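Local coordinates for protein nucleoporin nup120 (Schizosaccharomyces pombe, PDB 4GQ2) that serves as a structural component of the nuclear pore complex, belonging to the npc107-120 complex and assembling with Nup37, at residues 19-25 with 100-106; 595-600 with 619-623. One frame throughout, in Å; residues are numbered along the deposited sequence.

Interaction 1. Residues 19-25 with 100-106; sequences LEGTLAL and KFNVKIH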
# COMPACT_ATOMS: atom_id res chain seq x y z
N LEU A 19 -11.63 10.27 0.66
CA LEU A 19 -12.34 11.48 1.01
C LEU A 19 -11.48 12.38 1.89
O LEU A 19 -10.64 11.90 2.65
CB LEU A 19 -13.64 11.14 1.74
CG LEU A 19 -14.71 10.34 0.98
CD1 LEU A 19 -15.98 10.26 1.83
CD2 LEU A 19 -15.03 10.91 -0.40
N GLU A 20 -11.70 13.68 1.77
CA GLU A 20 -11.01 14.68 2.59
C GLU A 20 -11.74 15.00 3.88
O GLU A 20 -11.13 15.42 4.87
CB GLU A 20 -10.78 15.96 1.78
CG GLU A 20 -9.68 15.84 0.73
CD GLU A 20 -9.55 17.09 -0.12
OE1 GLU A 20 -8.96 17.00 -1.21
OE2 GLU A 20 -10.04 18.17 0.30
N GLY A 21 -13.06 14.81 3.89
CA GLY A 21 -13.85 15.04 5.09
C GLY A 21 -15.34 14.75 4.98
O GLY A 21 -15.80 14.13 4.01
N THR A 22 -16.08 15.21 5.98
CA THR A 22 -17.50 14.93 6.13
C THR A 22 -18.23 16.24 6.36
O THR A 22 -17.83 17.03 7.23
CB THR A 22 -17.74 14.01 7.34
OG1 THR A 22 -16.95 12.82 7.21
CG2 THR A 22 -19.20 13.64 7.47
N LEU A 23 -19.28 16.49 5.59
CA LEU A 23 -20.19 17.59 5.92
C LEU A 23 -21.15 17.08 6.98
O LEU A 23 -21.94 16.17 6.73
CB LEU A 23 -20.94 18.12 4.70
CG LEU A 23 -22.03 19.18 4.94
CD1 LEU A 23 -21.51 20.47 5.59
CD2 LEU A 23 -22.74 19.51 3.64
N ALA A 24 -21.06 17.66 8.17
CA ALA A 24 -21.92 17.29 9.28
C ALA A 24 -23.12 18.24 9.33
O ALA A 24 -22.95 19.46 9.33
CB ALA A 24 -21.15 17.35 10.58
N LEU A 25 -24.32 17.66 9.34
CA LEU A 25 -25.55 18.45 9.40
C LEU A 25 -26.45 18.00 10.54
O LEU A 25 -26.46 16.82 10.90
CB LEU A 25 -26.31 18.34 8.09
CG LEU A 25 -25.63 18.70 6.77
CD1 LEU A 25 -26.66 18.61 5.65
CD2 LEU A 25 -25.05 20.11 6.85
N LYS A 100 -15.25 14.46 -2.97
CA LYS A 100 -14.16 14.40 -2.00
C LYS A 100 -14.70 14.42 -0.58
O LYS A 100 -13.94 14.43 0.39
CB LYS A 100 -13.20 15.57 -2.20
CG LYS A 100 -12.36 15.50 -3.47
CD LYS A 100 -11.78 16.88 -3.78
CE LYS A 100 -10.60 16.81 -4.73
NZ LYS A 100 -10.09 18.17 -5.08
N PHE A 101 -16.03 14.43 -0.46
CA PHE A 101 -16.68 14.52 0.84
C PHE A 101 -17.90 13.63 0.89
O PHE A 101 -18.57 13.41 -0.13
CB PHE A 101 -17.08 15.97 1.16
CG PHE A 101 -15.94 16.94 1.07
CD1 PHE A 101 -15.08 17.13 2.15
CD2 PHE A 101 -15.70 17.65 -0.11
CE1 PHE A 101 -14.00 18.01 2.06
CE2 PHE A 101 -14.62 18.52 -0.21
CZ PHE A 101 -13.78 18.70 0.88
N ASN A 102 -18.19 13.10 2.08
CA ASN A 102 -19.47 12.47 2.36
C ASN A 102 -20.29 13.39 3.26
O ASN A 102 -19.81 14.43 3.71
CB ASN A 102 -19.29 11.08 3.00
CG ASN A 102 -18.81 11.15 4.44
OD1 ASN A 102 -17.93 11.94 4.78
ND2 ASN A 102 -19.39 10.32 5.28
N VAL A 103 -21.54 13.03 3.51
CA VAL A 103 -22.36 13.80 4.43
C VAL A 103 -22.88 12.94 5.57
O VAL A 103 -23.20 11.77 5.38
CB VAL A 103 -23.47 14.66 3.73
CG1 VAL A 103 -23.68 14.27 2.28
CG2 VAL A 103 -24.78 14.67 4.50
N LYS A 104 -22.89 13.53 6.76
CA LYS A 104 -23.43 12.88 7.95
C LYS A 104 -24.51 13.78 8.55
O LYS A 104 -24.24 14.93 8.92
CB LYS A 104 -22.32 12.61 8.97
CG LYS A 104 -22.81 12.13 10.33
CD LYS A 104 -21.67 11.84 11.29
CE LYS A 104 -20.75 10.75 10.76
NZ LYS A 104 -19.81 10.27 11.80
N ILE A 105 -25.72 13.24 8.61
CA ILE A 105 -26.90 13.96 9.07
C ILE A 105 -27.30 13.42 10.43
O ILE A 105 -27.51 12.22 10.58
CB ILE A 105 -28.06 13.81 8.06
CG1 ILE A 105 -27.64 14.39 6.70
CG2 ILE A 105 -29.32 14.50 8.56
CD1 ILE A 105 -28.50 13.99 5.52
N HIS A 106 -27.39 14.31 11.41
CA HIS A 106 -27.78 13.92 12.77
C HIS A 106 -29.23 14.21 12.99
O HIS A 106 -29.76 15.22 12.50
CB HIS A 106 -26.96 14.66 13.82
CG HIS A 106 -25.47 14.49 13.67
ND1 HIS A 106 -24.78 13.58 14.38
CD2 HIS A 106 -24.55 15.16 12.87
CE1 HIS A 106 -23.47 13.67 14.05
NE2 HIS A 106 -23.34 14.63 13.12
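The ring of Phe101 lies beside the backbone of Gly21 and Thr22, an edge atom, CD1, coming 4.4 Å from Thr22 N, while its CZ sits 3.8 Å from Glu20 OE2. Gly21 brings no side chain to this face and readily takes up a fully extended backbone. Farther along, Leu23 CB meets Val103 CB at 4.4 Å. Leu25 CB likewise meets Ile105 CG1 at 4.4 Å; these branched apolar residues suit a face covered by Trp147 and Phe148 of helix 146-149. Thr22, Ala24, Asn102 and Lys104 point to the other face, where Thr22 CG2 packs 3.6 Å from Lys104 CB. The strands run parallel, their short axes 4.4 Å apart at closest approach and 27° apart in direction. Leu23 bonds to both Asn102 and Lys104 (Leu23 N to Asn102 O and Lys104 N to Leu23 O, both 2.8 Å), Leu25 to both Lys104 and His106, and Gly21 O takes Asn102 N, the staggered pattern of parallel strands. Beyond these segments His106 goes on to Val27. Strand 101-106 also pairs antiparallel with strand 83-88, so strand 21-26 forms one edge of the sheet and 59-64 the other, consistent with a four-stranded beta-propeller blade extended by one parallel strand.

Interaction 2. Residues 595-600 with 619-623; sequences EIRYSL and FYDKH
Two alpha-helical segments pack nearly antiparallel, their axes 11.2 Å apart at closest approach and 154° between their N-to-C directions. Ile596 lies opposite His623 (CA to CA 6.5 Å) and Ser599 opposite Phe619 (7.9 Å). His623 ends a wider pi-type turn over 620-623, with phi/psi -111/-30, yet its N still bonds to Phe619 O at 3.0 Å. Its m side chain (chi2 -65°) points at the partner helix and lays the imidazole over Ile596: Ile596 CA stands 4.2 Å from the ring centroid, 10° off the normal, a CH-pi contact, and Ile596 CG1 touches His623 CB at 3.5 Å. At the ring edge His623 NE2 shares a 2.6 Å hydrogen bond with Ser599 OG; the small m serine lets the ring approach and gives its nitrogen a buried partner. Phe619, in the t rotamer, fills the apolar side, with CZ 3.8 Å from Ile596 CG2 and CE2 3.7 Å from Leu600 CD2. The arrangement is that of a helical hairpin formed by the consecutive helices 590-605 and 612-624. Helix 672-703 backs it through Phe698 on Ile596 and Ser701 on Phe619, and helix 719-739 sets Leu726 and Trp729 against Leu600.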
# COMPACT_ATOMS: atom_id res chain seq x y z
N GLU A 595 12.04 -15.12 1.38
CA GLU A 595 13.42 -15.21 0.90
C GLU A 595 13.47 -15.40 -0.61
O GLU A 595 14.35 -14.85 -1.29
CB GLU A 595 14.17 -16.34 1.61
CG GLU A 595 14.37 -16.10 3.10
CD GLU A 595 15.25 -17.13 3.78
OE1 GLU A 595 14.75 -18.24 4.09
OE2 GLU A 595 16.44 -16.82 4.02
N ILE A 596 12.51 -16.18 -1.13
CA ILE A 596 12.41 -16.45 -2.55
C ILE A 596 12.10 -15.16 -3.34
O ILE A 596 12.72 -14.89 -4.38
CB ILE A 596 11.37 -17.56 -2.82
CG1 ILE A 596 11.99 -18.92 -2.51
CG2 ILE A 596 10.87 -17.52 -4.26
CD1 ILE A 596 10.99 -20.06 -2.43
N ARG A 597 11.17 -14.36 -2.83
CA ARG A 597 10.79 -13.13 -3.50
C ARG A 597 11.92 -12.09 -3.50
O ARG A 597 12.08 -11.33 -4.45
CB ARG A 597 9.49 -12.58 -2.92
CG ARG A 597 8.34 -13.53 -3.16
CD ARG A 597 7.03 -13.09 -2.51
NE ARG A 597 5.97 -13.99 -2.93
CZ ARG A 597 4.87 -14.27 -2.23
NH1 ARG A 597 4.66 -13.70 -1.05
NH2 ARG A 597 3.98 -15.12 -2.71
N TYR A 598 12.72 -12.10 -2.44
CA TYR A 598 13.93 -11.29 -2.37
C TYR A 598 14.97 -11.73 -3.41
O TYR A 598 15.60 -10.90 -4.04
CB TYR A 598 14.53 -11.34 -0.96
CG TYR A 598 15.88 -10.66 -0.86
CD1 TYR A 598 17.05 -11.34 -1.22
CD2 TYR A 598 16.00 -9.33 -0.43
CE1 TYR A 598 18.29 -10.73 -1.14
CE2 TYR A 598 17.24 -8.71 -0.35
CZ TYR A 598 18.38 -9.41 -0.70
OH TYR A 598 19.61 -8.81 -0.62
N SER A 599 15.15 -13.04 -3.58
CA SER A 599 15.99 -13.58 -4.65
C SER A 599 15.46 -13.23 -6.05
O SER A 599 16.24 -12.90 -6.94
CB SER A 599 16.11 -15.10 -4.54
OG SER A 599 16.76 -15.47 -3.35
N LEU A 600 14.14 -13.32 -6.24
CA LEU A 600 13.54 -13.04 -7.55
C LEU A 600 13.65 -11.56 -7.87
O LEU A 600 13.92 -11.18 -9.01
CB LEU A 600 12.08 -13.51 -7.65
CG LEU A 600 11.83 -15.02 -7.59
CD1 LEU A 600 10.34 -15.33 -7.47
CD2 LEU A 600 12.42 -15.70 -8.82
N PHE A 619 19.27 -21.01 -7.71
CA PHE A 619 17.93 -20.81 -7.17
C PHE A 619 17.35 -22.10 -6.61
O PHE A 619 16.84 -22.12 -5.49
CB PHE A 619 16.98 -20.24 -8.24
CG PHE A 619 15.60 -19.95 -7.72
CD1 PHE A 619 14.64 -20.96 -7.63
CD2 PHE A 619 15.25 -18.67 -7.31
CE1 PHE A 619 13.37 -20.70 -7.14
CE2 PHE A 619 13.99 -18.40 -6.83
CZ PHE A 619 13.04 -19.42 -6.75
N TYR A 620 17.43 -23.16 -7.40
CA TYR A 620 16.97 -24.48 -6.97
C TYR A 620 17.72 -24.92 -5.72
O TYR A 620 17.11 -25.41 -4.76
CB TYR A 620 17.15 -25.50 -8.10
CG TYR A 620 16.86 -26.93 -7.72
CD1 TYR A 620 15.55 -27.41 -7.67
CD2 TYR A 620 17.90 -27.80 -7.40
CE1 TYR A 620 15.29 -28.73 -7.31
CE2 TYR A 620 17.65 -29.12 -7.05
CZ TYR A 620 16.34 -29.58 -7.00
OH TYR A 620 16.08 -30.88 -6.65
N ASP A 621 19.04 -24.74 -5.73
CA ASP A 621 19.91 -25.17 -4.64
C ASP A 621 19.60 -24.47 -3.32
O ASP A 621 19.58 -25.12 -2.28
CB ASP A 621 21.38 -24.95 -5.00
CG ASP A 621 22.32 -25.78 -4.14
OD1 ASP A 621 22.51 -26.97 -4.46
OD2 ASP A 621 22.86 -25.25 -3.15
N LYS A 622 19.36 -23.16 -3.36
CA LYS A 622 19.14 -22.44 -2.11
C LYS A 622 17.69 -22.46 -1.62
O LYS A 622 17.45 -22.53 -0.42
CB LYS A 622 19.69 -21.00 -2.18
CG LYS A 622 19.22 -20.18 -3.37
CD LYS A 622 19.94 -18.84 -3.45
CE LYS A 622 19.39 -17.99 -4.60
NZ LYS A 622 20.20 -16.76 -4.85
N HIS A 623 16.73 -22.44 -2.55
CA HIS A 623 15.32 -22.25 -2.19
C HIS A 623 14.39 -23.41 -2.37
O HIS A 623 13.41 -23.53 -1.63
CB HIS A 623 14.75 -21.03 -2.92
CG HIS A 623 15.43 -19.74 -2.53
ND1 HIS A 623 15.35 -19.22 -1.29
CD2 HIS A 623 16.22 -18.88 -3.27
CE1 HIS A 623 16.05 -18.08 -1.23
NE2 HIS A 623 16.59 -17.87 -2.45

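How the interactions relate
Interaction 1 closes before interaction 2 opens along the chain, and the two lie on opposite sides of its centre, with centres 49 Å apart and nearest atoms about 29 Å apart, so neither touches the other. They illustrate the two architectures of this scaffold protein: backbone hydrogen bonding that joins strands of the beta-propeller region at 19-25 and 100-106, and side-chain packing between helices at 595-600 and 619-623. Their relation to Nup37 also differs. That subunit does not touch interaction 1, whereas Tyr598, on helix 590-605 but turned aside from the helix pairing of interaction 2, hydrogen-bonds to Nup37 through its OH.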